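Local coordinates for protein adenylyl-sulfate kinase 1, chloroplastic (Arabidopsis thaliana, PDB 4FXP) that phosphorylates adenosine 5'-phosphosulfate at the expense of ATP, making the activated sulfate 3'-phosphoadenylyl sulfate in the chloroplast, at residues 29-34 against 124-129; 36-41 against 101-106; 42-47 against 180-185. One frame throughout, in Å; residues are numbered along the deposited sequence.

Contact 1. Residues 29-34 against 124-129; sequences WVTGLS and FVEVFM
Trp-29 to Thr-31 pair in parallel with Val-125 to Met-129 through four backbone hydrogen bonds. Trp-29 uses its N to Val-125 O and takes Val-127 N on its O; Thr-31 repeats the pattern with Val-127 O and Met-129 N. The last bond, from Met-129 N to Thr-31 O, is 3.0 Å long. Further on, at Leu-33, one water continues the link, accepting from Leu-33 N and donating to Met-129 O.

The apolar contacts lie on both faces of the sheet. On one, Phe-124 brings its far end against Trp-29, Phe-124 CZ 3.4 Å from Trp-29 CB. With CG anti to the backbone N (chi1 -172°), the indole is laid beside the phenyl ring; the two, tilted by 29°, are displaced until little of one covers the other, and Trp-29 NE1 bonds to Ser-106 OG. On the other face, Val-30 CG1 meets Met-129 CG at 3.9 Å, where a branched residue and a flexible thioether fill the space under helix 38-51.

Polar ends are satisfied nearby: Thr-31 OG1 by Tyr-163, Ile-105 and Ser-106, and the buried carboxylate of Glu-126 by Arg-112 and Arg-116. Gly-32 has backbone angles that call for glycine, and here the chain enters the ATP-binding loop. Neighbouring parallel strands, one running into the P-loop, belong to the central parallel sheet of a P-loop kinase.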
ATOM      1  N   TRP A  29      -3.844 -12.195  -7.363  1.00 26.30           N
ATOM      2  CA  TRP A  29      -4.315 -12.642  -6.055  1.00 25.08           C
ATOM      3  C   TRP A  29      -4.143 -14.145  -5.890  1.00 31.27           C
ATOM      4  O   TRP A  29      -4.892 -14.943  -6.477  1.00 24.28           O
ATOM      5  CB  TRP A  29      -5.780 -12.238  -5.835  1.00 23.52           C
ATOM      6  CG  TRP A  29      -6.219 -12.508  -4.445  1.00 25.25           C
ATOM      7  CD1 TRP A  29      -6.558 -13.724  -3.903  1.00 24.15           C
ATOM      8  CD2 TRP A  29      -6.350 -11.551  -3.399  1.00 22.13           C
ATOM      9  NE1 TRP A  29      -6.885 -13.571  -2.571  1.00 25.36           N
ATOM     10  CE2 TRP A  29      -6.771 -12.240  -2.241  1.00 25.67           C
ATOM     11  CE3 TRP A  29      -6.144 -10.165  -3.321  1.00 23.99           C
ATOM     12  CZ2 TRP A  29      -6.995 -11.597  -1.025  1.00 28.82           C
ATOM     13  CZ3 TRP A  29      -6.372  -9.527  -2.117  1.00 28.04           C
ATOM     14  CH2 TRP A  29      -6.783 -10.243  -0.985  1.00 29.97           C
ATOM     15  N   VAL A  30      -3.155 -14.533  -5.091  1.00 26.70           N
ATOM     16  CA  VAL A  30      -2.838 -15.954  -4.911  1.00 30.82           C
ATOM     17  C   VAL A  30      -3.509 -16.503  -3.657  1.00 30.21           C
ATOM     18  O   VAL A  30      -3.273 -16.011  -2.552  1.00 27.70           O
ATOM     19  CB  VAL A  30      -1.316 -16.185  -4.827  1.00 30.61           C
ATOM     20  CG1 VAL A  30      -1.002 -17.687  -4.799  1.00 30.05           C
ATOM     21  CG2 VAL A  30      -0.617 -15.497  -5.997  1.00 22.59           C
ATOM     22  N   THR A  31      -4.356 -17.508  -3.837  1.00 25.04           N
ATOM     23  CA  THR A  31      -5.142 -18.050  -2.735  1.00 27.33           C
ATOM     24  C   THR A  31      -4.981 -19.571  -2.645  1.00 27.70           C
ATOM     25  O   THR A  31      -4.730 -20.239  -3.648  1.00 27.22           O
ATOM     26  CB  THR A  31      -6.641 -17.663  -2.866  1.00 25.04           C
ATOM     27  OG1 THR A  31      -7.388 -18.257  -1.798  1.00 29.22           O
ATOM     28  CG2 THR A  31      -7.224 -18.140  -4.203  1.00 24.60           C
ATOM     29  N   GLY A  32      -5.108 -20.123  -1.442  1.00 28.30           N
ATOM     30  CA  GLY A  32      -4.954 -21.558  -1.270  1.00 26.15           C
ATOM     31  C   GLY A  32      -4.665 -21.945   0.166  1.00 30.80           C
ATOM     32  O   GLY A  32      -4.315 -21.091   0.978  1.00 25.25           O
ATOM     33  N   LEU A  33      -4.813 -23.232   0.482  1.00 25.11           N
ATOM     34  CA  LEU A  33      -4.531 -23.720   1.828  1.00 24.65           C
ATOM     35  C   LEU A  33      -3.087 -23.432   2.213  1.00 28.55           C
ATOM     36  O   LEU A  33      -2.229 -23.223   1.352  1.00 27.62           O
ATOM     37  CB  LEU A  33      -4.761 -25.236   1.907  1.00 33.50           C
ATOM     38  CG  LEU A  33      -6.152 -25.799   1.592  1.00 32.53           C
ATOM     39  CD1 LEU A  33      -6.085 -27.318   1.485  1.00 29.06           C
ATOM     40  CD2 LEU A  33      -7.134 -25.372   2.669  1.00 35.12           C
ATOM     41  N   SER A  34      -2.817 -23.443   3.512  1.00 25.65           N
ATOM     42  CA  SER A  34      -1.446 -23.442   3.983  1.00 31.23           C
ATOM     43  C   SER A  34      -0.708 -24.629   3.364  1.00 32.38           C
ATOM     44  O   SER A  34      -1.248 -25.743   3.300  1.00 31.14           O
ATOM     45  CB  SER A  34      -1.421 -23.528   5.510  1.00 40.29           C
ATOM     46  OG  SER A  34      -0.096 -23.636   5.995  1.00 31.94           O
ATOM     47  N   PHE A 124      -7.585  -7.800 -12.068  1.00 26.44           N
ATOM     48  CA  PHE A 124      -7.504  -8.700 -10.912  1.00 26.96           C
ATOM     49  C   PHE A 124      -7.398 -10.122 -11.445  1.00 27.78           C
ATOM     50  O   PHE A 124      -8.308 -10.608 -12.099  1.00 28.93           O
ATOM     51  CB  PHE A 124      -8.753  -8.530 -10.040  1.00 30.99           C
ATOM     52  CG  PHE A 124      -8.741  -9.324  -8.753  1.00 28.85           C
ATOM     53  CD1 PHE A 124      -8.265  -8.753  -7.573  1.00 25.89           C
ATOM     54  CD2 PHE A 124      -9.253 -10.612  -8.704  1.00 29.88           C
ATOM     55  CE1 PHE A 124      -8.284  -9.453  -6.386  1.00 24.23           C
ATOM     56  CE2 PHE A 124      -9.273 -11.328  -7.509  1.00 26.89           C
ATOM     57  CZ  PHE A 124      -8.782 -10.744  -6.348  1.00 28.44           C
ATOM     58  N   VAL A 125      -6.266 -10.764 -11.192  1.00 24.17           N
ATOM     59  CA  VAL A 125      -6.005 -12.107 -11.691  1.00 30.53           C
ATOM     60  C   VAL A 125      -5.988 -13.057 -10.507  1.00 29.35           C
ATOM     61  O   VAL A 125      -5.046 -13.064  -9.723  1.00 25.79           O
ATOM     62  CB  VAL A 125      -4.649 -12.166 -12.423  1.00 27.96           C
ATOM     63  CG1 VAL A 125      -4.406 -13.551 -12.997  1.00 27.25           C
ATOM     64  CG2 VAL A 125      -4.609 -11.117 -13.532  1.00 26.48           C
ATOM     65  N   GLU A 126      -7.054 -13.836 -10.356  1.00 26.06           N
ATOM     66  CA  GLU A 126      -7.156 -14.748  -9.225  1.00 21.91           C
ATOM     67  C   GLU A 126      -6.430 -16.036  -9.590  1.00 25.82           C
ATOM     68  O   GLU A 126      -6.710 -16.639 -10.633  1.00 25.43           O
ATOM     69  CB  GLU A 126      -8.627 -15.003  -8.895  1.00 25.11           C
ATOM     70  CG  GLU A 126      -8.897 -15.696  -7.567  1.00 31.02           C
ATOM     71  CD  GLU A 126     -10.390 -15.771  -7.253  1.00 35.44           C
ATOM     72  OE1 GLU A 126     -11.205 -15.553  -8.175  1.00 33.54           O
ATOM     73  OE2 GLU A 126     -10.756 -16.017  -6.083  1.00 36.49           O
ATOM     74  N   VAL A 127      -5.485 -16.425  -8.741  1.00 23.26           N
ATOM     75  CA  VAL A 127      -4.639 -17.592  -8.972  1.00 21.81           C
ATOM     76  C   VAL A 127      -4.874 -18.587  -7.842  1.00 22.98           C
ATOM     77  O   VAL A 127      -4.614 -18.285  -6.670  1.00 25.31           O
ATOM     78  CB  VAL A 127      -3.148 -17.196  -9.007  1.00 27.66           C
ATOM     79  CG1 VAL A 127      -2.274 -18.417  -9.237  1.00 26.08           C
ATOM     80  CG2 VAL A 127      -2.903 -16.136 -10.101  1.00 24.76           C
ATOM     81  N   PHE A 128      -5.389 -19.762  -8.189  1.00 23.36           N
ATOM     82  CA  PHE A 128      -5.722 -20.768  -7.192  1.00 25.51           C
ATOM     83  C   PHE A 128      -4.645 -21.844  -7.129  1.00 28.51           C
ATOM     84  O   PHE A 128      -4.338 -22.486  -8.133  1.00 25.97           O
ATOM     85  CB  PHE A 128      -7.083 -21.401  -7.525  1.00 27.36           C
ATOM     86  CG  PHE A 128      -7.499 -22.513  -6.581  1.00 26.24           C
ATOM     87  CD1 PHE A 128      -7.266 -22.416  -5.217  1.00 26.24           C
ATOM     88  CD2 PHE A 128      -8.162 -23.631  -7.062  1.00 32.47           C
ATOM     89  CE1 PHE A 128      -7.661 -23.424  -4.355  1.00 27.36           C
ATOM     90  CE2 PHE A 128      -8.562 -24.646  -6.207  1.00 37.67           C
ATOM     91  CZ  PHE A 128      -8.311 -24.544  -4.856  1.00 34.22           C
ATOM     92  N   MET A 129      -4.060 -22.032  -5.952  1.00 26.72           N
ATOM     93  CA  MET A 129      -3.148 -23.153  -5.751  1.00 26.34           C
ATOM     94  C   MET A 129      -4.002 -24.390  -5.461  1.00 30.69           C
ATOM     95  O   MET A 129      -4.387 -24.655  -4.320  1.00 31.12           O
ATOM     96  CB  MET A 129      -2.156 -22.872  -4.617  1.00 23.83           C
ATOM     97  CG  MET A 129      -1.313 -21.593  -4.810  1.00 28.04           C
ATOM     98  SD  MET A 129      -0.512 -21.437  -6.431  1.00 30.36           S
ATOM     99  CE  MET A 129       0.628 -22.822  -6.387  1.00 32.01           C
TER
HETATM  100  O   HOH W   1      -5.584 -24.853  -1.728  1.00 28.93           O

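Contact 2. Residues 36-41 against 101-106. With ADX (adenosine-5'-phosphosulfate), chain D; SO4 (sulfate ion), chain E.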
ATOM      1  N   SER A  36       0.150 -24.998   0.226  1.00 32.89           N
ATOM      2  CA  SER A  36      -0.205 -25.229  -1.174  1.00 35.45           C
ATOM      3  C   SER A  36       0.783 -24.602  -2.157  1.00 29.18           C
ATOM      4  O   SER A  36       0.601 -24.706  -3.371  1.00 29.12           O
ATOM      5  CB  SER A  36      -1.643 -24.755  -1.481  1.00 28.50           C
ATOM      6  OG  SER A  36      -1.788 -23.355  -1.292  1.00 27.33           O
ATOM      7  N   GLY A  37       1.828 -23.964  -1.638  1.00 27.69           N
ATOM      8  CA  GLY A  37       2.852 -23.369  -2.483  1.00 32.22           C
ATOM      9  C   GLY A  37       2.666 -21.912  -2.901  1.00 27.48           C
ATOM     10  O   GLY A  37       3.287 -21.457  -3.865  1.00 24.54           O
ATOM     11  N   LYS A  38       1.820 -21.170  -2.190  1.00 25.98           N
ATOM     12  CA  LYS A  38       1.580 -19.771  -2.534  1.00 25.57           C
ATOM     13  C   LYS A  38       2.878 -18.958  -2.485  1.00 25.98           C
ATOM     14  O   LYS A  38       3.181 -18.190  -3.399  1.00 25.42           O
ATOM     15  CB  LYS A  38       0.561 -19.138  -1.570  1.00 26.39           C
ATOM     16  CG  LYS A  38      -0.842 -19.777  -1.574  1.00 25.36           C
ATOM     17  CD  LYS A  38      -1.794 -18.967  -0.686  1.00 28.77           C
ATOM     18  CE  LYS A  38      -1.344 -18.958   0.775  1.00 26.55           C
ATOM     19  NZ  LYS A  38      -1.422 -20.347   1.360  1.00 25.77           N
ATOM     20  N   SER A  39       3.631 -19.116  -1.403  1.00 25.10           N
ATOM     21  CA  SER A  39       4.775 -18.240  -1.163  1.00 28.39           C
ATOM     22  C   SER A  39       5.922 -18.564  -2.110  1.00 27.72           C
ATOM     23  O   SER A  39       6.610 -17.656  -2.581  1.00 27.12           O
ATOM     24  CB  SER A  39       5.227 -18.278   0.307  1.00 32.60           C
ATOM     25  OG  SER A  39       5.841 -19.515   0.621  1.00 42.54           O
ATOM     26  N   THR A  40       6.119 -19.847  -2.415  1.00 26.66           N
ATOM     27  CA  THR A  40       7.186 -20.201  -3.352  1.00 25.70           C
ATOM     28  C   THR A  40       6.812 -19.794  -4.777  1.00 30.26           C
ATOM     29  O   THR A  40       7.673 -19.444  -5.583  1.00 24.30           O
ATOM     30  CB  THR A  40       7.593 -21.687  -3.277  1.00 29.88           C
ATOM     31  OG1 THR A  40       6.432 -22.506  -3.440  1.00 29.17           O
ATOM     32  CG2 THR A  40       8.239 -21.983  -1.929  1.00 31.46           C
ATOM     33  N   LEU A  41       5.522 -19.821  -5.082  1.00 24.67           N
ATOM     34  CA  LEU A  41       5.060 -19.328  -6.372  1.00 24.10           C
ATOM     35  C   LEU A  41       5.264 -17.813  -6.457  1.00 25.67           C
ATOM     36  O   LEU A  41       5.785 -17.310  -7.448  1.00 24.15           O
ATOM     37  CB  LEU A  41       3.590 -19.671  -6.610  1.00 24.21           C
ATOM     38  CG  LEU A  41       3.060 -18.935  -7.844  1.00 38.09           C
ATOM     39  CD1 LEU A  41       3.686 -19.493  -9.107  1.00 27.43           C
ATOM     40  CD2 LEU A  41       1.548 -18.981  -7.907  1.00 53.57           C
ATOM     41  N   ILE A 101       1.475  -8.727  -6.045  1.00 20.69           N
ATOM     42  CA  ILE A 101       1.161 -10.128  -5.779  1.00 24.98           C
ATOM     43  C   ILE A 101       0.686 -10.272  -4.353  1.00 25.87           C
ATOM     44  O   ILE A 101       1.465 -10.113  -3.417  1.00 29.15           O
ATOM     45  CB  ILE A 101       2.388 -11.029  -5.975  1.00 26.19           C
ATOM     46  CG1 ILE A 101       3.003 -10.785  -7.354  1.00 24.51           C
ATOM     47  CG2 ILE A 101       2.017 -12.533  -5.783  1.00 23.87           C
ATOM     48  CD1 ILE A 101       4.410 -11.339  -7.490  1.00 28.14           C
ATOM     49  N   ALA A 102      -0.599 -10.548  -4.183  1.00 20.56           N
ATOM     50  CA  ALA A 102      -1.126 -10.772  -2.850  1.00 24.04           C
ATOM     51  C   ALA A 102      -1.163 -12.264  -2.609  1.00 30.91           C
ATOM     52  O   ALA A 102      -1.733 -13.019  -3.392  1.00 31.56           O
ATOM     53  CB  ALA A 102      -2.510 -10.168  -2.701  1.00 26.49           C
ATOM     54  N   SER A 103      -0.574 -12.688  -1.505  0.73 27.66           N
ATOM     55  CA  SER A 103      -0.481 -14.111  -1.210  0.73 27.13           C
ATOM     56  C   SER A 103      -0.984 -14.347   0.206  0.73 31.15           C
ATOM     57  O   SER A 103      -0.262 -14.137   1.177  0.73 33.94           O
ATOM     58  CB  SER A 103       0.968 -14.572  -1.377  0.73 26.56           C
ATOM     59  OG  SER A 103       1.116 -15.946  -1.079  0.73 27.55           O
ATOM     60  N   LEU A 104      -2.249 -14.731   0.310  1.00 29.88           N
ATOM     61  CA  LEU A 104      -2.916 -14.918   1.590  1.00 31.41           C
ATOM     62  C   LEU A 104      -3.759 -16.160   1.450  1.00 28.75           C
ATOM     63  O   LEU A 104      -4.217 -16.463   0.355  1.00 26.43           O
ATOM     64  CB  LEU A 104      -3.890 -13.772   1.846  1.00 30.94           C
ATOM     65  CG  LEU A 104      -3.496 -12.432   2.460  1.00 43.77           C
ATOM     66  CD1 LEU A 104      -2.468 -11.712   1.606  1.00 48.58           C
ATOM     67  CD2 LEU A 104      -4.761 -11.606   2.595  1.00 33.43           C
ATOM     68  N   ILE A 105      -4.000 -16.864   2.548  1.00 29.74           N
ATOM     69  CA  ILE A 105      -4.882 -18.021   2.483  1.00 24.07           C
ATOM     70  C   ILE A 105      -6.214 -17.580   1.880  1.00 28.71           C
ATOM     71  O   ILE A 105      -6.748 -18.245   0.985  1.00 33.01           O
ATOM     72  CB  ILE A 105      -5.068 -18.657   3.877  1.00 27.16           C
ATOM     73  CG1 ILE A 105      -3.741 -19.267   4.351  1.00 29.31           C
ATOM     74  CG2 ILE A 105      -6.182 -19.703   3.855  1.00 26.51           C
ATOM     75  CD1 ILE A 105      -3.795 -19.887   5.743  1.00 33.07           C
ATOM     76  N   SER A 106      -6.755 -16.471   2.360  1.00 27.27           N
ATOM     77  CA  SER A 106      -7.957 -15.839   1.839  1.00 28.41           C
ATOM     78  C   SER A 106      -9.066 -16.848   1.579  1.00 29.13           C
ATOM     79  O   SER A 106      -9.449 -17.009   0.479  1.00 29.26           O
ATOM     80  CB  SER A 106      -7.656 -14.961   0.619  1.00 30.86           C
ATOM     81  OG  SER A 106      -6.880 -15.616  -0.314  1.00 27.94           O
TER
HETATM   82  SB  ADX D 301      -6.163 -15.354   6.117  1.00 29.83           S
HETATM   83  O1B ADX D 301      -6.594 -14.285   6.978  1.00 32.33           O
HETATM   84  O2B ADX D 301      -7.123 -16.478   6.216  1.00 31.22           O
HETATM   85  O3B ADX D 301      -6.103 -14.866   4.724  1.00 28.46           O
HETATM   86  PA  ADX D 301      -3.405 -15.214   6.340  1.00 33.23           P
HETATM   87  O1A ADX D 301      -3.556 -13.730   6.439  1.00 31.36           O
HETATM   88  O2A ADX D 301      -2.815 -15.654   5.012  1.00 30.35           O
HETATM   89  O3A ADX D 301      -4.829 -15.877   6.577  1.00 30.46           O
HETATM   90  O5' ADX D 301      -2.497 -15.748   7.516  1.00 32.29           O
HETATM   91  C5' ADX D 301      -2.074 -17.089   7.582  1.00 34.58           C
HETATM   92  C4' ADX D 301      -0.969 -17.367   8.477  1.00 38.43           C
HETATM   93  O4' ADX D 301      -1.384 -17.084   9.811  1.00 36.22           O
HETATM   94  C3' ADX D 301      -0.577 -18.810   8.470  1.00 43.00           C
HETATM   95  O3' ADX D 301       0.560 -19.010   7.681  1.00 36.38           O
HETATM   96  C2' ADX D 301      -0.216 -19.072   9.814  1.00 48.27           C
HETATM   97  O2' ADX D 301       1.135 -18.751   9.975  1.00 43.07           O
HETATM   98  C1' ADX D 301      -0.957 -18.111  10.656  1.00 45.63           C
HETATM   99  N9  ADX D 301      -2.051 -18.675  11.394  1.00 42.06           N
HETATM  100  C8  ADX D 301      -2.254 -18.533  12.723  1.00 39.98           C
HETATM  101  N7  ADX D 301      -3.447 -19.068  13.032  1.00 40.42           N
HETATM  102  C5  ADX D 301      -4.010 -19.539  11.895  1.00 35.69           C
HETATM  103  C6  ADX D 301      -5.223 -20.187  11.600  1.00 40.37           C
HETATM  104  N6  ADX D 301      -6.159 -20.432  12.648  1.00 35.53           N
HETATM  105  N1  ADX D 301      -5.505 -20.549  10.321  1.00 43.28           N
HETATM  106  C2  ADX D 301      -4.628 -20.294   9.333  1.00 45.16           C
HETATM  107  N3  ADX D 301      -3.456 -19.661   9.585  1.00 37.71           N
HETATM  108  C4  ADX D 301      -3.123 -19.285  10.842  1.00 37.31           C
HETATM  109  S   SO4 E 302       2.014 -21.789   1.241  1.00 29.36           S
HETATM  110  O1  SO4 E 302       2.808 -20.577   0.995  1.00 30.97           O
HETATM  111  O2  SO4 E 302       2.799 -22.926   0.762  1.00 29.21           O
HETATM  112  O3  SO4 E 302       1.686 -21.943   2.654  1.00 30.25           O
HETATM  113  O4  SO4 E 302       0.754 -21.721   0.509  1.00 26.26           O
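Lys-38 and Ser-103 have the closest backbones here, CA to CA 6.2 Å, where the first turn of helix 38-51 meets the end of strand 99-103 with no hydrogen bond between the two segments. This is the Walker A P-loop facing the substrate loop: Gly-37 occupies the N-cap position, and its positive phi suits glycine. The amides of Gly-37, Lys-38 and Ser-39 all donate to a sulfate ion, probably from the crystallisation liquor, in the ATP-binding loop; Gly-35 N adds another bond.

Lys-38 carries most of the contact. Its CD passes 3.6 Å from Leu-104 O; Ser-103 OG also approaches Lys-38 CB, in a modelled conformer whose position is doubtful. Bends at chi3 (-63°) and chi4 (-65°) curl the chain back over the anion, so that NZ bonds SO4 O4 at 2.7 Å and also reaches Gly-32 O. With an alanine here the anion is likely to lose its ammonium partner, and a gap to open beside Leu-104 and Ile-105.

From Ile-105 on, the chain turns its amides to the other ligand, adenosine-5'-phosphosulfate. Ser-106, by similarity the phosphoserine intermediate, gives its N to O3B on the sulfate group of the nucleotide. Ile-105 touches Lys-38 on one hand and the nucleotide on the other: CG1 is 3.9 Å from Lys-38 NZ, CD1 rests 3.7 Å from adenine C2, and its N donates to the phosphate oxygen O2A at 3.0 Å.

Contact 3. Residues 42-47 against 180-185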
ATOM      1  N   ALA A  42       4.862 -17.094  -5.411  1.00 26.30           N
ATOM      2  CA  ALA A  42       5.041 -15.641  -5.394  1.00 26.83           C
ATOM      3  C   ALA A  42       6.506 -15.241  -5.584  1.00 23.72           C
ATOM      4  O   ALA A  42       6.804 -14.361  -6.377  1.00 27.65           O
ATOM      5  CB  ALA A  42       4.453 -15.006  -4.113  1.00 24.37           C
ATOM      6  N   CYS A  43       7.412 -15.890  -4.857  0.67 24.25           N
ATOM      7  CA  CYS A  43       8.842 -15.586  -4.963  0.67 27.30           C
ATOM      8  C   CYS A  43       9.417 -15.879  -6.355  0.67 30.92           C
ATOM      9  O   CYS A  43      10.204 -15.092  -6.895  0.67 26.19           O
ATOM     10  CB  CYS A  43       9.642 -16.350  -3.895  0.67 31.16           C
ATOM     11  SG  CYS A  43       9.397 -15.756  -2.190  0.67 39.76           S
ATOM     12  N   ALA A  44       9.038 -17.017  -6.925  1.00 25.28           N
ATOM     13  CA  ALA A  44       9.516 -17.400  -8.255  1.00 25.56           C
ATOM     14  C   ALA A  44       9.025 -16.398  -9.293  1.00 24.76           C
ATOM     15  O   ALA A  44       9.769 -16.008 -10.179  1.00 25.24           O
ATOM     16  CB  ALA A  44       9.046 -18.810  -8.626  1.00 25.20           C
ATOM     17  N   LEU A  45       7.757 -16.014  -9.190  1.00 21.86           N
ATOM     18  CA  LEU A  45       7.166 -15.062 -10.119  1.00 23.91           C
ATOM     19  C   LEU A  45       7.860 -13.701  -9.996  1.00 24.84           C
ATOM     20  O   LEU A  45       8.231 -13.083 -10.987  1.00 23.80           O
ATOM     21  CB  LEU A  45       5.663 -14.949  -9.848  1.00 21.55           C
ATOM     22  CG  LEU A  45       4.830 -13.880 -10.544  1.00 29.17           C
ATOM     23  CD1 LEU A  45       4.980 -13.982 -12.056  1.00 24.83           C
ATOM     24  CD2 LEU A  45       3.361 -14.029 -10.140  1.00 28.81           C
ATOM     25  N   ASN A  46       8.062 -13.254  -8.766  1.00 22.63           N
ATOM     26  CA  ASN A  46       8.767 -11.986  -8.510  1.00 23.47           C
ATOM     27  C   ASN A  46      10.160 -11.967  -9.143  1.00 27.17           C
ATOM     28  O   ASN A  46      10.523 -11.020  -9.854  1.00 24.26           O
ATOM     29  CB  ASN A  46       8.837 -11.758  -7.007  1.00 25.17           C
ATOM     30  CG  ASN A  46       9.327 -10.357  -6.632  1.00 35.93           C
ATOM     31  OD1 ASN A  46       9.507  -9.491  -7.480  1.00 33.54           O
ATOM     32  ND2 ASN A  46       9.533 -10.145  -5.354  1.00 32.28           N
ATOM     33  N   GLN A  47      10.927 -13.030  -8.909  1.00 26.77           N
ATOM     34  CA  GLN A  47      12.275 -13.151  -9.458  1.00 25.14           C
ATOM     35  C   GLN A  47      12.251 -13.097 -10.975  1.00 26.98           C
ATOM     36  O   GLN A  47      13.050 -12.402 -11.607  1.00 25.48           O
ATOM     37  CB  GLN A  47      12.920 -14.472  -9.019  1.00 35.02           C
ATOM     38  CG  GLN A  47      13.101 -14.626  -7.516  1.00 48.79           C
ATOM     39  CD  GLN A  47      13.629 -16.007  -7.139  1.00 66.23           C
ATOM     40  OE1 GLN A  47      14.006 -16.791  -8.008  1.00 77.86           O
ATOM     41  NE2 GLN A  47      13.655 -16.308  -5.841  1.00 58.87           N
ATOM     42  N   SER A 180       6.946 -27.435 -10.777  1.00 31.55           N
ATOM     43  CA  SER A 180       7.785 -26.708  -9.842  1.00 28.47           C
ATOM     44  C   SER A 180       7.284 -25.291  -9.697  1.00 24.50           C
ATOM     45  O   SER A 180       6.476 -24.817 -10.516  1.00 22.48           O
ATOM     46  CB  SER A 180       9.222 -26.685 -10.361  1.00 30.80           C
ATOM     47  OG  SER A 180       9.276 -25.981 -11.595  1.00 28.87           O
ATOM     48  N   PRO A 181       7.762 -24.600  -8.650  1.00 27.82           N
ATOM     49  CA  PRO A 181       7.442 -23.189  -8.473  1.00 28.24           C
ATOM     50  C   PRO A 181       7.799 -22.420  -9.728  1.00 27.25           C
ATOM     51  O   PRO A 181       7.041 -21.557 -10.170  1.00 25.79           O
ATOM     52  CB  PRO A 181       8.367 -22.770  -7.320  1.00 25.92           C
ATOM     53  CG  PRO A 181       8.501 -24.022  -6.492  1.00 32.89           C
ATOM     54  CD  PRO A 181       8.494 -25.162  -7.499  1.00 25.91           C
ATOM     55  N   ILE A 182       8.960 -22.720 -10.301  1.00 22.13           N
ATOM     56  CA  ILE A 182       9.393 -21.977 -11.485  1.00 27.36           C
ATOM     57  C   ILE A 182       8.500 -22.281 -12.699  1.00 27.12           C
ATOM     58  O   ILE A 182       8.113 -21.387 -13.453  1.00 25.35           O
ATOM     59  CB  ILE A 182      10.866 -22.281 -11.820  1.00 28.53           C
ATOM     60  CG1 ILE A 182      11.779 -21.701 -10.729  1.00 25.24           C
ATOM     61  CG2 ILE A 182      11.232 -21.686 -13.168  1.00 30.81           C
ATOM     62  CD1 ILE A 182      13.253 -21.989 -10.962  1.00 30.25           C
ATOM     63  N   GLU A 183       8.153 -23.540 -12.900  1.00 24.15           N
ATOM     64  CA  GLU A 183       7.282 -23.818 -14.033  1.00 20.56           C
ATOM     65  C   GLU A 183       5.930 -23.124 -13.879  1.00 25.17           C
ATOM     66  O   GLU A 183       5.375 -22.590 -14.851  1.00 21.33           O
ATOM     67  CB  GLU A 183       7.093 -25.320 -14.276  1.00 25.86           C
ATOM     68  CG  GLU A 183       6.221 -25.514 -15.507  1.00 27.38           C
ATOM     69  CD  GLU A 183       6.121 -26.966 -15.956  1.00 40.87           C
ATOM     70  OE1 GLU A 183       6.467 -27.863 -15.164  1.00 39.16           O
ATOM     71  OE2 GLU A 183       5.698 -27.192 -17.108  1.00 42.42           O
ATOM     72  N   MET A 184       5.408 -23.127 -12.658  1.00 25.76           N
ATOM     73  CA  MET A 184       4.139 -22.454 -12.376  1.00 28.06           C
ATOM     74  C   MET A 184       4.242 -20.948 -12.584  1.00 29.64           C
ATOM     75  O   MET A 184       3.342 -20.332 -13.159  1.00 26.84           O
ATOM     76  CB  MET A 184       3.619 -22.810 -10.976  1.00 20.36           C
ATOM     77  CG  MET A 184       3.192 -24.291 -10.897  1.00 29.10           C
ATOM     78  SD  MET A 184       2.409 -24.733  -9.339  1.00 33.74           S
ATOM     79  CE  MET A 184       3.747 -24.504  -8.187  1.00 34.29           C
ATOM     80  N   ALA A 185       5.353 -20.355 -12.150  1.00 22.76           N
ATOM     81  CA  ALA A 185       5.559 -18.929 -12.381  1.00 22.63           C
ATOM     82  C   ALA A 185       5.594 -18.614 -13.874  1.00 24.23           C
ATOM     83  O   ALA A 185       5.021 -17.617 -14.314  1.00 26.02           O
ATOM     84  CB  ALA A 185       6.842 -18.442 -11.682  1.00 20.41           C
TER
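Helix 38-51, which follows the P-loop, is packed here against the start of the C-terminal helix 181-195, with Ala-44 and Ala-185 at the meeting point. The short segments cross at -59° with axes 8.3 Å apart, a close approach that small side chains permit. Ala-44 CB touches Ala-185 CB at 3.8 Å and lies 3.7 Å from Pro-181 O, a carbonyl already used within its own helix by Ala-185 N. The methyl of Ala-185 in turn comes up against the backbone of the opposite helix, 3.6 Å from Leu-45 N. Alanine suits both places because each methyl lies directly against the partner's main chain.

Both helices belong to the layer on one side of the parallel sheet of the P-loop fold, and Leu-45 joins them to it. Its CB is 4.1 Å from Ala-185 CB; with CG anti to the backbone N (chi1 171°), the branched end is directed to Val-188 and Val-189 further along the C-terminal helix and to Ile-101 of the sheet.

Pro-181 adds its CB, 4.2 Å from Ala-44 CB. A proline suits the first turn of a helix, where its missing N-H costs no bond. Ser-180 is the N-cap residue: its OG accepts from Glu-183 N at 3.0 Å. Elsewhere on helix 38-51, Cys-43 forms a disulfide with Cys-10 of the second subunit, tying the dimer together.

Contact 1 and contact 2 have centres 6 Å apart and share the sheet, since strand 26-31 lies between 124-129 and 99-103: Val-30 N is 2.7 Å from Ala-102 O, a probable hydrogen bond. Strand 26-31 also runs through the ATP-binding loop into helix 38-51, so contact 1 sets the base of the loop and contact 2 its anion-binding turn facing the substrate. Contact 3 lies further along the same helix, whose Cys-43 carries the dimer disulfide, its centre 11 Å from that of contact 2. Leu-41, from the helix turn of contact 2, reaches contact 3, its CD1 3.6 Å from Ala-185 N, while Met-129 CE of contact 1 reaches Met-184 SD at 3.9 Å.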